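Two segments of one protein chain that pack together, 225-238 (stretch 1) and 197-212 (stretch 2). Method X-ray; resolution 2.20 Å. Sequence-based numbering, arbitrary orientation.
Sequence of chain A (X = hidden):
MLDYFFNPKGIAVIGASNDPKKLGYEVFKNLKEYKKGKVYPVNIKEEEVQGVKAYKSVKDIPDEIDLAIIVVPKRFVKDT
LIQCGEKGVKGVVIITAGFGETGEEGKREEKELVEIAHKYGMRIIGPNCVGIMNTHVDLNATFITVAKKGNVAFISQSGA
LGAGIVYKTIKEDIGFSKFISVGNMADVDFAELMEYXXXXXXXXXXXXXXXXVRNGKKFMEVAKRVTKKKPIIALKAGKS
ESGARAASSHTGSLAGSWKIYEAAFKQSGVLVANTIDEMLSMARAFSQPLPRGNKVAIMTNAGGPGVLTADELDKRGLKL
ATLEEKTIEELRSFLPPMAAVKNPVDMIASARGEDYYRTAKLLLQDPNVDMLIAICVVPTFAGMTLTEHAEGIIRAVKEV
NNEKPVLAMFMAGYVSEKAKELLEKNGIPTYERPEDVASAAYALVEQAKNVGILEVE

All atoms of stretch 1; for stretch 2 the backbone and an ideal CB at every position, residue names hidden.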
# COMPACT_ATOMS: atom_id res chain seq x y z
N ARG A 225 -1.08 21.50 -24.38
CA ARG A 225 -0.33 20.98 -25.52
C ARG A 225 0.33 19.63 -25.21
O ARG A 225 0.17 18.64 -25.92
CB ARG A 225 0.74 22.01 -25.89
CG ARG A 225 0.23 23.07 -26.87
CD ARG A 225 1.36 23.92 -27.44
NE ARG A 225 1.87 24.85 -26.42
CZ ARG A 225 3.04 24.52 -25.85
NH1 ARG A 225 3.67 23.42 -26.22
NH2 ARG A 225 3.58 25.33 -24.93
N VAL A 226 1.13 19.61 -24.13
CA VAL A 226 1.85 18.39 -23.78
C VAL A 226 0.90 17.19 -23.60
O VAL A 226 1.19 16.07 -23.99
CB VAL A 226 2.64 18.64 -22.49
CG1 VAL A 226 3.44 17.39 -22.12
CG2 VAL A 226 3.58 19.81 -22.66
N THR A 227 -0.25 17.46 -22.94
CA THR A 227 -1.18 16.37 -22.65
C THR A 227 -1.71 15.73 -23.92
O THR A 227 -2.48 14.77 -23.90
CB THR A 227 -2.34 16.94 -21.83
OG1 THR A 227 -3.10 15.85 -21.30
CG2 THR A 227 -3.24 17.77 -22.74
N LYS A 228 -1.32 16.30 -25.07
CA LYS A 228 -1.70 15.67 -26.31
C LYS A 228 -0.68 14.59 -26.72
O LYS A 228 -1.04 13.56 -27.28
CB LYS A 228 -1.90 16.77 -27.35
CG LYS A 228 -3.20 17.54 -27.05
CD LYS A 228 -3.61 18.52 -28.15
CE LYS A 228 -4.99 19.15 -27.90
NZ LYS A 228 -5.06 20.47 -28.53
N LYS A 229 0.61 14.83 -26.38
CA LYS A 229 1.65 13.84 -26.63
C LYS A 229 1.69 12.73 -25.56
O LYS A 229 1.58 11.54 -25.84
CB LYS A 229 2.99 14.56 -26.67
CG LYS A 229 3.04 15.61 -27.78
CD LYS A 229 4.37 16.36 -27.80
CE LYS A 229 4.55 17.21 -29.06
NZ LYS A 229 5.83 17.94 -29.00
N LYS A 230 1.91 13.16 -24.30
CA LYS A 230 1.89 12.20 -23.20
C LYS A 230 1.22 12.78 -21.96
O LYS A 230 1.08 13.98 -21.80
CB LYS A 230 3.33 11.79 -22.87
CG LYS A 230 4.37 12.62 -23.62
CD LYS A 230 5.75 12.54 -22.97
CE LYS A 230 6.86 12.25 -23.99
NZ LYS A 230 8.14 12.12 -23.29
N PRO A 231 0.68 11.87 -21.13
CA PRO A 231 -0.10 12.23 -19.95
C PRO A 231 0.63 12.87 -18.77
O PRO A 231 1.83 12.64 -18.53
CB PRO A 231 -0.80 10.91 -19.58
CG PRO A 231 0.15 9.90 -20.01
CD PRO A 231 0.63 10.41 -21.35
N ILE A 232 -0.12 13.69 -18.05
CA ILE A 232 0.37 14.38 -16.89
C ILE A 232 -0.63 14.09 -15.76
O ILE A 232 -1.83 14.30 -15.93
CB ILE A 232 0.44 15.90 -17.16
CG1 ILE A 232 1.46 16.17 -18.28
CG2 ILE A 232 0.79 16.65 -15.88
CD1 ILE A 232 1.53 17.60 -18.76
N ILE A 233 -0.13 13.59 -14.64
CA ILE A 233 -0.96 13.27 -13.48
C ILE A 233 -0.55 14.17 -12.31
O ILE A 233 0.61 14.13 -11.88
CB ILE A 233 -0.79 11.78 -13.04
CG1 ILE A 233 -1.14 10.82 -14.19
CG2 ILE A 233 -1.74 11.47 -11.89
CD1 ILE A 233 -0.23 10.91 -15.38
N ALA A 234 -1.50 14.96 -11.81
CA ALA A 234 -1.22 15.88 -10.70
C ALA A 234 -1.96 15.57 -9.41
O ALA A 234 -3.16 15.34 -9.39
CB ALA A 234 -1.53 17.31 -11.12
N LEU A 235 -1.20 15.58 -8.31
CA LEU A 235 -1.74 15.36 -6.97
C LEU A 235 -1.61 16.76 -6.36
O LEU A 235 -0.51 17.24 -6.10
CB LEU A 235 -0.88 14.35 -6.19
CG LEU A 235 -1.14 14.23 -4.67
CD1 LEU A 235 -2.61 13.87 -4.42
CD2 LEU A 235 -0.22 13.17 -4.06
N LYS A 236 -2.75 17.42 -6.16
CA LYS A 236 -2.78 18.76 -5.60
C LYS A 236 -3.11 18.74 -4.11
O LYS A 236 -4.12 18.21 -3.67
CB LYS A 236 -3.83 19.59 -6.35
CG LYS A 236 -4.05 20.96 -5.71
CD LYS A 236 -2.95 21.96 -6.09
CE LYS A 236 -3.20 23.36 -5.51
NZ LYS A 236 -2.85 23.38 -4.09
N ALA A 237 -2.19 19.31 -3.31
CA ALA A 237 -2.40 19.34 -1.87
C ALA A 237 -3.22 20.56 -1.45
O ALA A 237 -3.07 21.66 -1.97
CB ALA A 237 -1.03 19.38 -1.19
N GLY A 238 -4.14 20.33 -0.50
CA GLY A 238 -4.90 21.45 0.04
C GLY A 238 -6.41 21.26 -0.14
O GLY A 238 -6.89 20.21 -0.55
N UNK A 197 10.08 17.73 -21.03
CA UNK A 197 9.68 16.34 -20.91
C UNK A 197 8.71 15.88 -21.99
O UNK A 197 8.58 14.69 -22.26
CB UNK A 197 9.05 16.11 -19.53
N UNK A 198 8.04 16.84 -22.62
CA UNK A 198 7.09 16.50 -23.67
C UNK A 198 7.76 15.76 -24.83
O UNK A 198 7.11 14.98 -25.52
CB UNK A 198 6.41 17.77 -24.19
N UNK A 199 9.06 15.99 -25.04
CA UNK A 199 9.75 15.35 -26.17
C UNK A 199 10.76 14.24 -25.92
O UNK A 199 11.21 13.59 -26.87
CB UNK A 199 10.48 16.45 -26.94
N UNK A 200 11.14 14.00 -24.68
CA UNK A 200 12.09 12.93 -24.43
C UNK A 200 11.38 11.61 -24.78
O UNK A 200 10.17 11.59 -25.02
CB UNK A 200 12.58 12.94 -22.98
N UNK A 201 12.13 10.52 -24.84
CA UNK A 201 11.47 9.26 -25.16
C UNK A 201 11.33 8.36 -23.94
O UNK A 201 10.47 7.49 -23.86
CB UNK A 201 12.24 8.53 -26.26
N UNK A 202 12.25 8.56 -22.97
CA UNK A 202 12.24 7.71 -21.79
C UNK A 202 11.08 8.04 -20.86
O UNK A 202 10.57 7.20 -20.12
CB UNK A 202 13.57 7.84 -21.04
N UNK A 203 10.67 9.32 -20.87
CA UNK A 203 9.55 9.73 -20.04
C UNK A 203 8.21 9.48 -20.74
O UNK A 203 7.79 10.21 -21.64
CB UNK A 203 9.69 11.21 -19.67
N UNK A 204 7.55 8.38 -20.33
CA UNK A 204 6.27 8.04 -20.94
C UNK A 204 5.12 8.84 -20.31
O UNK A 204 4.07 9.05 -20.90
CB UNK A 204 6.01 6.54 -20.80
N UNK A 205 5.35 9.24 -19.04
CA UNK A 205 4.33 10.01 -18.34
C UNK A 205 4.95 10.97 -17.32
O UNK A 205 6.10 10.83 -16.90
CB UNK A 205 3.35 9.07 -17.64
N UNK A 206 4.17 12.00 -16.95
CA UNK A 206 4.64 12.96 -15.96
C UNK A 206 3.74 12.99 -14.73
O UNK A 206 2.52 13.13 -14.82
CB UNK A 206 4.72 14.36 -16.58
N UNK A 207 4.33 12.80 -13.55
CA UNK A 207 3.57 12.80 -12.31
C UNK A 207 3.95 14.09 -11.61
O UNK A 207 5.12 14.46 -11.59
CB UNK A 207 3.85 11.57 -11.45
N UNK A 208 2.96 14.79 -11.06
CA UNK A 208 3.24 16.05 -10.39
C UNK A 208 2.67 16.12 -8.98
O UNK A 208 1.55 15.70 -8.74
CB UNK A 208 2.69 17.21 -11.22
N UNK A 209 3.47 16.64 -8.04
CA UNK A 209 2.97 16.87 -6.69
C UNK A 209 3.00 18.39 -6.61
O UNK A 209 4.06 18.99 -6.43
CB UNK A 209 3.79 16.18 -5.60
N UNK A 210 1.83 19.00 -6.73
CA UNK A 210 1.72 20.45 -6.72
C UNK A 210 1.18 21.07 -5.44
O UNK A 210 0.17 20.63 -4.89
CB UNK A 210 0.83 20.88 -7.88
N UNK A 211 1.87 22.10 -4.98
CA UNK A 211 1.44 22.85 -3.82
C UNK A 211 0.85 24.12 -4.43
O UNK A 211 -0.15 24.64 -3.96
CB UNK A 211 2.57 23.12 -2.83
N UNK A 212 1.47 24.58 -5.52
CA UNK A 212 0.89 25.68 -6.28
C UNK A 212 1.86 26.20 -7.35
O UNK A 212 3.07 26.18 -7.20
CB UNK A 212 0.49 26.82 -5.34

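Two parallel strands, 232-236 and 205-210, set the frame, and the turn before them adds a lysine-lined approach.

Position 197 has no atom of stretch 1 near its CB, so many side chains would suit; it is L197, whose carbonyl O accepts from K230 NZ at 2.8 Å. At 198 the ideal CB lies 3.6 Å from V226 CG1, with the K229 chain also near. A small apolar residue suits, though a larger one leading elsewhere is not excluded; A198 rests its CB 3.7 Å from V226 CG1. Position 199 points away, yet K229 NZ is 5.3 Å from its CB, an invitation to a short acid or a polar acceptor. D199 bends back, and its OD1 forms a salt bridge with K229 NZ at 2.9 Å.

Positions 200 to 203 curve around K230 NZ, which takes backbone oxygens as its partners, so side-chain choice is loose. At 200, a small polar residue would fit beside the amine; T200 gives its O to K230 NZ (2.7 Å). Positions 201 and 202 point away from stretch 1, which sets no demand on them; they are E201 and E202. At 203 the CB passes 4.0 Å from K230 NZ, and polar or acidic groups would suit. D203 turns its end away, accepts from T200 OG1 through OD2 at 2.6 Å, and leaves its O to bond K230 NZ at 2.5 Å. Position 204 points away, with no atom of stretch 1 within 5.5 Å of its ideal CB, so this contact leaves the choice open; it is K204.

At 205, P231 O, at 4.0 Å, and I233 CD1, at 4.6 Å, lie on one side of the ideal CB; small or modest apolar residues suit, and A205 sets its CB 4.1 Å from P231 CG. Position 206 shares a face with I232 and is within reach of V226, which asks for a branched or long apolar chain. I206 answers with CD1 3.9 Å from I232 CG1 and 4.2 Å from V226 CG1, while its N bonds P231 O at 2.9 Å.

Position 207 turns to the face of I233 and meets little beyond I233 O, so several apolar residues could serve; it is A207. At 208, across from A234 and diagonal to I232, on the same face, an aliphatic side chain fits: L208 CD1 lies 3.8 Å from I232 CG2. The CB at 209 rises on the face of L235, its ideal CB 4.5 Å from L235 O; a long apolar or aromatic side chain could bend over L235 and reach A237. Y209 does so, with CD1 3.9 Å from L235 CD2 and OH 3.1 Å from A237 CB, but its OH finds no partner. Position 210 sees A234 and the K236 aliphatic chain; beta-branched residues suit, and I210 CD1 sits 3.8 Å from A234 CB.

Position 211 points away, so polar choices are easy: E211, whose O accepts from K236 NZ at 3.0 Å. At 212 an ideal CB would lie 5.0 Å from K236 NZ, so stretch 1 asks little; phi near 171° is unusual for a residue with a side chain and favours glycine. It is G212.

Stretch 2 197-212: LADTEEDKAIALYIEG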
# COMPACT_ATOMS: atom_id res chain seq x y z
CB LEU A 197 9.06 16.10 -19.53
CG LEU A 197 10.01 16.15 -18.33
CD1 LEU A 197 9.22 16.18 -17.03
CD2 LEU A 197 10.93 14.92 -18.36
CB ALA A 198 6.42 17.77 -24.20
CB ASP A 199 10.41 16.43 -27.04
CG ASP A 199 9.39 17.33 -27.70
OD1 ASP A 199 8.37 16.79 -28.19
OD2 ASP A 199 9.60 18.56 -27.73
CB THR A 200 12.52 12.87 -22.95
OG1 THR A 200 11.37 13.04 -22.12
CG2 THR A 200 13.54 13.96 -22.65
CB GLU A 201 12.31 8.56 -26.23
CG GLU A 201 11.99 9.05 -27.65
CD GLU A 201 12.55 8.07 -28.66
OE1 GLU A 201 12.58 6.88 -28.37
OE2 GLU A 201 12.95 8.51 -29.73
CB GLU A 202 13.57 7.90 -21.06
CG GLU A 202 14.73 7.19 -21.76
CD GLU A 202 15.39 8.15 -22.73
OE1 GLU A 202 14.68 8.85 -23.43
OE2 GLU A 202 16.62 8.17 -22.78
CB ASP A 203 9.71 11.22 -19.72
CG ASP A 203 11.10 11.46 -19.14
OD1 ASP A 203 11.32 11.07 -18.00
OD2 ASP A 203 11.93 12.02 -19.84
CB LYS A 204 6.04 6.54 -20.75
CG LYS A 204 6.65 5.71 -21.88
CD LYS A 204 6.84 4.24 -21.49
CE LYS A 204 7.99 3.58 -22.26
NZ LYS A 204 7.62 2.21 -22.61
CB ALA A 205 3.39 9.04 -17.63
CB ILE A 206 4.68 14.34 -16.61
CG1 ILE A 206 5.46 14.29 -17.93
CG2 ILE A 206 5.40 15.33 -15.68
CD1 ILE A 206 5.24 15.53 -18.78
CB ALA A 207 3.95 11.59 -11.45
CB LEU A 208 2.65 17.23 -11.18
CG LEU A 208 3.07 17.57 -12.62
CD1 LEU A 208 2.24 18.76 -13.11
CD2 LEU A 208 4.55 17.91 -12.69
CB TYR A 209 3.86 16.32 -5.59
CG TYR A 209 3.34 16.77 -4.22
CD1 TYR A 209 2.17 16.22 -3.69
CD2 TYR A 209 3.96 17.79 -3.51
CE1 TYR A 209 1.63 16.66 -2.49
CE2 TYR A 209 3.44 18.25 -2.29
CZ TYR A 209 2.26 17.67 -1.79
OH TYR A 209 1.72 18.10 -0.60
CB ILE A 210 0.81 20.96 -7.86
CG1 ILE A 210 1.33 20.45 -9.21
CG2 ILE A 210 0.74 22.47 -7.84
CD1 ILE A 210 0.29 20.50 -10.31
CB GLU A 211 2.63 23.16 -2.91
CG GLU A 211 2.93 22.01 -1.96
CD GLU A 211 4.15 22.25 -1.10
OE1 GLU A 211 4.60 23.41 -1.01
OE2 GLU A 211 4.64 21.27 -0.50
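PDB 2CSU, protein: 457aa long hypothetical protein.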